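Local coordinates for Baccell_00875 (Bacteroides cellulosilyticus DSM 14838, PDB 5NO8), which probably cleaves, as a polysaccharide lyase, the bond between capping L-rhamnose and glucuronic acid in complex arabinogalactan proteins, at residues A[335-345]-A[646-655]. Residues are numbered along the deposited sequence; the frame is centred on the assembly and turned at random.
Sequences ISNTADLIRKR and LCLFFEDGKA
The first two turns of helix 338-352 lie against the loop 646-655, the two backbones closing from 8.3 Å between Thr-338 CA and Leu-646 CA to 4.1 Å between Arg-345 CA and Gly-653 CA. The contact joins the linker after strand 326-335, where a beta domain passes into the largely helical part of the chain, to a type I beta turn running from Phe-650 to Gly-653, and illustrates how one acidic residue can fasten a loop to a helix start. Glu-651, its chain bent at chi2 (-75°), turns its carboxylate to the residues just before the helix. There Glu-651 OE2 accepts a hydrogen bond from Ser-336 N (2.9 Å), met from above the carboxylate plane, and Glu-651 OE1 one from Ser-336 OG (2.6 Å) on its syn side. The anti lone pair of Glu-651 OE1 takes Lys-344 NZ in a salt bridge of 2.9 Å. That same ammonium also donates to Glu-651 O, in the carbonyl plane, so side chain and backbone of one residue grip it together. With an alanine here, Ser-336 N and OG would probably be left without these acceptors, and the Lys-344 ammonium without its carboxylate counter-charge, keeping at most the bond to the backbone O. Deeper in, Leu-341 has CG anti to its backbone N (chi1 -168°), which carries CD2 to 4.1 Å from Phe-649 CB and also onto Leu-646 CB; Leu-684 of helix 682-692 touches both Leu-646 and Phe-649. A water donates to both Leu-341 O and Phe-650 O, bridging the backbones. At the far end Arg-345, its chain bent at chi2 and salt-bridged through NE to Asp-681, sets its guanidinium against a methyl: Ala-655 CB sits over the centre of one face, 3.5 Å from CZ of Arg-345, while NH1 gives an in-plane, nearly straight bond (167°) to Gly-653 O.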
loop_
_atom_site.group_PDB
_atom_site.type_symbol
_atom_site.label_atom_id
_atom_site.label_comp_id
_atom_site.label_asym_id
_atom_site.label_seq_id
_atom_site.Cartn_x
_atom_site.Cartn_y
_atom_site.Cartn_z
ATOM N N ILE A 335 -3.386 -2.160 20.250
ATOM C CA ILE A 335 -4.809 -2.510 20.256
ATOM C C ILE A 335 -5.088 -3.230 21.590
ATOM O O ILE A 335 -4.157 -3.683 22.226
ATOM C CB ILE A 335 -5.201 -3.371 19.039
ATOM C CG1 ILE A 335 -4.514 -4.726 19.077
ATOM C CG2 ILE A 335 -4.871 -2.639 17.733
ATOM C CD1 ILE A 335 -5.010 -5.671 18.005
ATOM N N SER A 336 -6.355 -3.363 21.977
ATOM C CA SER A 336 -6.724 -4.021 23.237
ATOM C C SER A 336 -6.226 -5.447 23.193
ATOM O O SER A 336 -5.350 -5.846 23.970
ATOM C CB SER A 336 -8.258 -4.025 23.438
ATOM O OG SER A 336 -8.952 -4.610 22.299
ATOM N N ASN A 337 -6.795 -6.220 22.271
ATOM C CA ASN A 337 -6.244 -7.508 21.867
ATOM C C ASN A 337 -6.960 -7.990 20.617
ATOM O O ASN A 337 -8.112 -7.615 20.353
ATOM C CB ASN A 337 -6.303 -8.584 22.953
ATOM C CG ASN A 337 -7.706 -9.052 23.237
ATOM O OD1 ASN A 337 -8.223 -9.970 22.592
ATOM N ND2 ASN A 337 -8.324 -8.426 24.216
ATOM N N THR A 338 -6.243 -8.800 19.870
ATOM C CA THR A 338 -6.602 -9.124 18.534
ATOM C C THR A 338 -7.863 -9.931 18.464
ATOM O O THR A 338 -8.700 -9.648 17.636
ATOM C CB THR A 338 -5.460 -9.868 17.833
ATOM O OG1 THR A 338 -4.263 -9.108 18.032
ATOM C CG2 THR A 338 -5.725 -9.988 16.382
ATOM N N ALA A 339 -7.999 -10.934 19.332
ATOM C CA ALA A 339 -9.197 -11.759 19.318
ATOM C C ALA A 339 -10.455 -10.906 19.542
ATOM O O ALA A 339 -11.463 -11.094 18.855
ATOM C CB ALA A 339 -9.105 -12.870 20.387
ATOM N N ASP A 340 -10.405 -9.999 20.521
ATOM C CA ASP A 340 -11.547 -9.140 20.828
ATOM C C ASP A 340 -11.801 -8.149 19.681
ATOM O O ASP A 340 -12.955 -7.788 19.432
ATOM C CB ASP A 340 -11.342 -8.309 22.115
ATOM C CG ASP A 340 -11.410 -9.134 23.402
ATOM O OD1 ASP A 340 -11.828 -10.317 23.368
ATOM O OD2 ASP A 340 -11.035 -8.575 24.476
ATOM N N LEU A 341 -10.730 -7.671 19.042
ATOM C CA LEU A 341 -10.880 -6.754 17.896
ATOM C C LEU A 341 -11.737 -7.418 16.804
ATOM O O LEU A 341 -12.674 -6.820 16.305
ATOM C CB LEU A 341 -9.520 -6.325 17.326
ATOM C CG LEU A 341 -9.541 -5.153 16.331
ATOM C CD1 LEU A 341 -10.090 -3.883 16.988
ATOM C CD2 LEU A 341 -8.150 -4.856 15.778
ATOM N N ILE A 342 -11.412 -8.666 16.486
ATOM C CA ILE A 342 -12.100 -9.406 15.444
ATOM C C ILE A 342 -13.536 -9.718 15.869
ATOM O O ILE A 342 -14.443 -9.570 15.082
ATOM C CB ILE A 342 -11.332 -10.672 15.054
ATOM C CG1 ILE A 342 -9.961 -10.287 14.474
ATOM C CG2 ILE A 342 -12.144 -11.525 14.083
ATOM C CD1 ILE A 342 -9.100 -11.477 14.124
ATOM N N ARG A 343 -13.727 -10.128 17.127
ATOM C CA ARG A 343 -15.049 -10.395 17.665
ATOM C C ARG A 343 -15.926 -9.167 17.568
ATOM O O ARG A 343 -17.061 -9.262 17.118
ATOM C CB ARG A 343 -14.959 -10.808 19.136
ATOM C CG ARG A 343 -16.313 -11.136 19.741
ATOM C CD ARG A 343 -16.280 -11.044 21.232
ATOM N NE ARG A 343 -16.669 -9.706 21.636
ATOM C CZ ARG A 343 -15.993 -8.909 22.447
ATOM N NH1 ARG A 343 -14.825 -9.268 23.002
ATOM N NH2 ARG A 343 -16.508 -7.721 22.706
ATOM N N LYS A 344 -15.383 -8.011 17.940
ATOM C CA LYS A 344 -16.161 -6.788 17.899
ATOM C C LYS A 344 -16.527 -6.421 16.457
ATOM O O LYS A 344 -17.627 -5.962 16.214
ATOM C CB LYS A 344 -15.426 -5.650 18.583
ATOM C CG LYS A 344 -15.435 -5.824 20.109
ATOM C CD LYS A 344 -14.865 -4.634 20.835
ATOM C CE LYS A 344 -13.358 -4.552 20.732
ATOM N NZ LYS A 344 -12.872 -3.547 21.731
ATOM N N ARG A 345 -15.605 -6.620 15.533
ATOM C CA ARG A 345 -15.874 -6.303 14.132
ATOM C C ARG A 345 -16.993 -7.194 13.573
ATOM O O ARG A 345 -17.915 -6.723 12.926
ATOM C CB ARG A 345 -14.621 -6.470 13.268
ATOM C CG ARG A 345 -14.845 -6.239 11.773
ATOM C CD ARG A 345 -15.437 -4.867 11.544
ATOM N NE ARG A 345 -15.862 -4.652 10.174
ATOM C CZ ARG A 345 -16.803 -3.794 9.826
ATOM N NH1 ARG A 345 -17.421 -3.002 10.714
ATOM N NH2 ARG A 345 -17.135 -3.727 8.551
ATOM N N LEU A 646 -4.507 -4.612 10.666
ATOM C CA LEU A 646 -5.451 -4.481 11.771
ATOM C C LEU A 646 -5.798 -3.055 12.105
ATOM O O LEU A 646 -6.811 -2.824 12.752
ATOM C CB LEU A 646 -4.956 -5.184 13.036
ATOM C CG LEU A 646 -4.856 -6.702 12.942
ATOM C CD1 LEU A 646 -4.161 -7.210 14.187
ATOM C CD2 LEU A 646 -6.228 -7.331 12.758
ATOM N N CYS A 647 -4.990 -2.083 11.661
ATOM C CA CYS A 647 -5.309 -0.684 11.921
ATOM C C CYS A 647 -6.593 -0.205 11.251
ATOM O O CYS A 647 -7.131 0.813 11.648
ATOM C CB CYS A 647 -4.154 0.218 11.557
ATOM S SG CYS A 647 -3.843 0.290 9.778
ATOM N N LEU A 648 -7.129 -0.973 10.302
ATOM C CA LEU A 648 -8.385 -0.611 9.625
ATOM C C LEU A 648 -9.631 -0.914 10.455
ATOM O O LEU A 648 -10.738 -0.621 10.026
ATOM C CB LEU A 648 -8.466 -1.348 8.296
ATOM C CG LEU A 648 -7.374 -1.040 7.270
ATOM C CD1 LEU A 648 -7.384 -2.115 6.198
ATOM C CD2 LEU A 648 -7.532 0.353 6.686
ATOM N N PHE A 649 -9.452 -1.536 11.622
ATOM C CA PHE A 649 -10.540 -2.012 12.481
ATOM C C PHE A 649 -10.394 -1.356 13.835
ATOM O O PHE A 649 -9.289 -1.340 14.408
ATOM C CB PHE A 649 -10.448 -3.546 12.585
ATOM C CG PHE A 649 -10.474 -4.192 11.241
ATOM C CD1 PHE A 649 -11.688 -4.415 10.601
ATOM C CD2 PHE A 649 -9.295 -4.492 10.577
ATOM C CE1 PHE A 649 -11.716 -4.919 9.304
ATOM C CE2 PHE A 649 -9.326 -5.011 9.282
ATOM C CZ PHE A 649 -10.544 -5.223 8.656
ATOM N N PHE A 650 -11.490 -0.784 14.309
ATOM C CA PHE A 650 -11.498 0.021 15.511
ATOM C C PHE A 650 -12.141 -0.706 16.694
ATOM O O PHE A 650 -12.884 -1.694 16.522
ATOM C CB PHE A 650 -12.196 1.353 15.200
ATOM C CG PHE A 650 -11.669 2.011 13.937
ATOM C CD1 PHE A 650 -10.296 2.236 13.786
ATOM C CD2 PHE A 650 -12.511 2.297 12.888
ATOM C CE1 PHE A 650 -9.793 2.794 12.619
ATOM C CE2 PHE A 650 -12.026 2.867 11.720
ATOM C CZ PHE A 650 -10.654 3.104 11.587
ATOM N N GLU A 651 -11.894 -0.188 17.887
ATOM C CA GLU A 651 -12.254 -0.886 19.124
ATOM C C GLU A 651 -13.743 -0.870 19.412
ATOM O O GLU A 651 -14.167 -1.540 20.339
ATOM C CB GLU A 651 -11.513 -0.315 20.334
ATOM C CG GLU A 651 -9.995 -0.441 20.259
ATOM C CD GLU A 651 -9.457 -1.828 20.500
ATOM O OE1 GLU A 651 -10.225 -2.723 20.968
ATOM O OE2 GLU A 651 -8.234 -2.011 20.229
ATOM N N ASP A 652 -14.522 -0.095 18.662
ATOM C CA ASP A 652 -15.987 -0.175 18.739
ATOM C C ASP A 652 -16.602 -1.062 17.668
ATOM O O ASP A 652 -17.813 -1.050 17.514
ATOM C CB ASP A 652 -16.601 1.241 18.695
ATOM C CG ASP A 652 -16.182 2.043 17.453
ATOM O OD1 ASP A 652 -15.380 1.544 16.616
ATOM O OD2 ASP A 652 -16.622 3.215 17.344
ATOM N N GLY A 653 -15.779 -1.770 16.894
ATOM C CA GLY A 653 -16.255 -2.655 15.855
ATOM C C GLY A 653 -16.379 -2.017 14.492
ATOM O O GLY A 653 -16.651 -2.715 13.538
ATOM N N LYS A 654 -16.216 -0.692 14.405
ATOM C CA LYS A 654 -16.264 0.004 13.112
ATOM C C LYS A 654 -14.989 -0.334 12.327
ATOM O O LYS A 654 -13.994 -0.829 12.884
ATOM C CB LYS A 654 -16.402 1.512 13.309
ATOM C CG LYS A 654 -17.788 1.919 13.768
ATOM C CD LYS A 654 -17.875 3.418 14.076
ATOM C CE LYS A 654 -19.316 3.874 14.300
ATOM N NZ LYS A 654 -19.396 5.346 14.493
ATOM N N ALA A 655 -15.018 -0.065 11.025
ATOM C CA ALA A 655 -13.880 -0.320 10.186
ATOM C C ALA A 655 -13.805 0.748 9.093
ATOM O O ALA A 655 -14.792 1.447 8.836
ATOM C CB ALA A 655 -13.966 -1.689 9.565
HETATM O O HOH W 1 -13.290 -3.896 15.031
#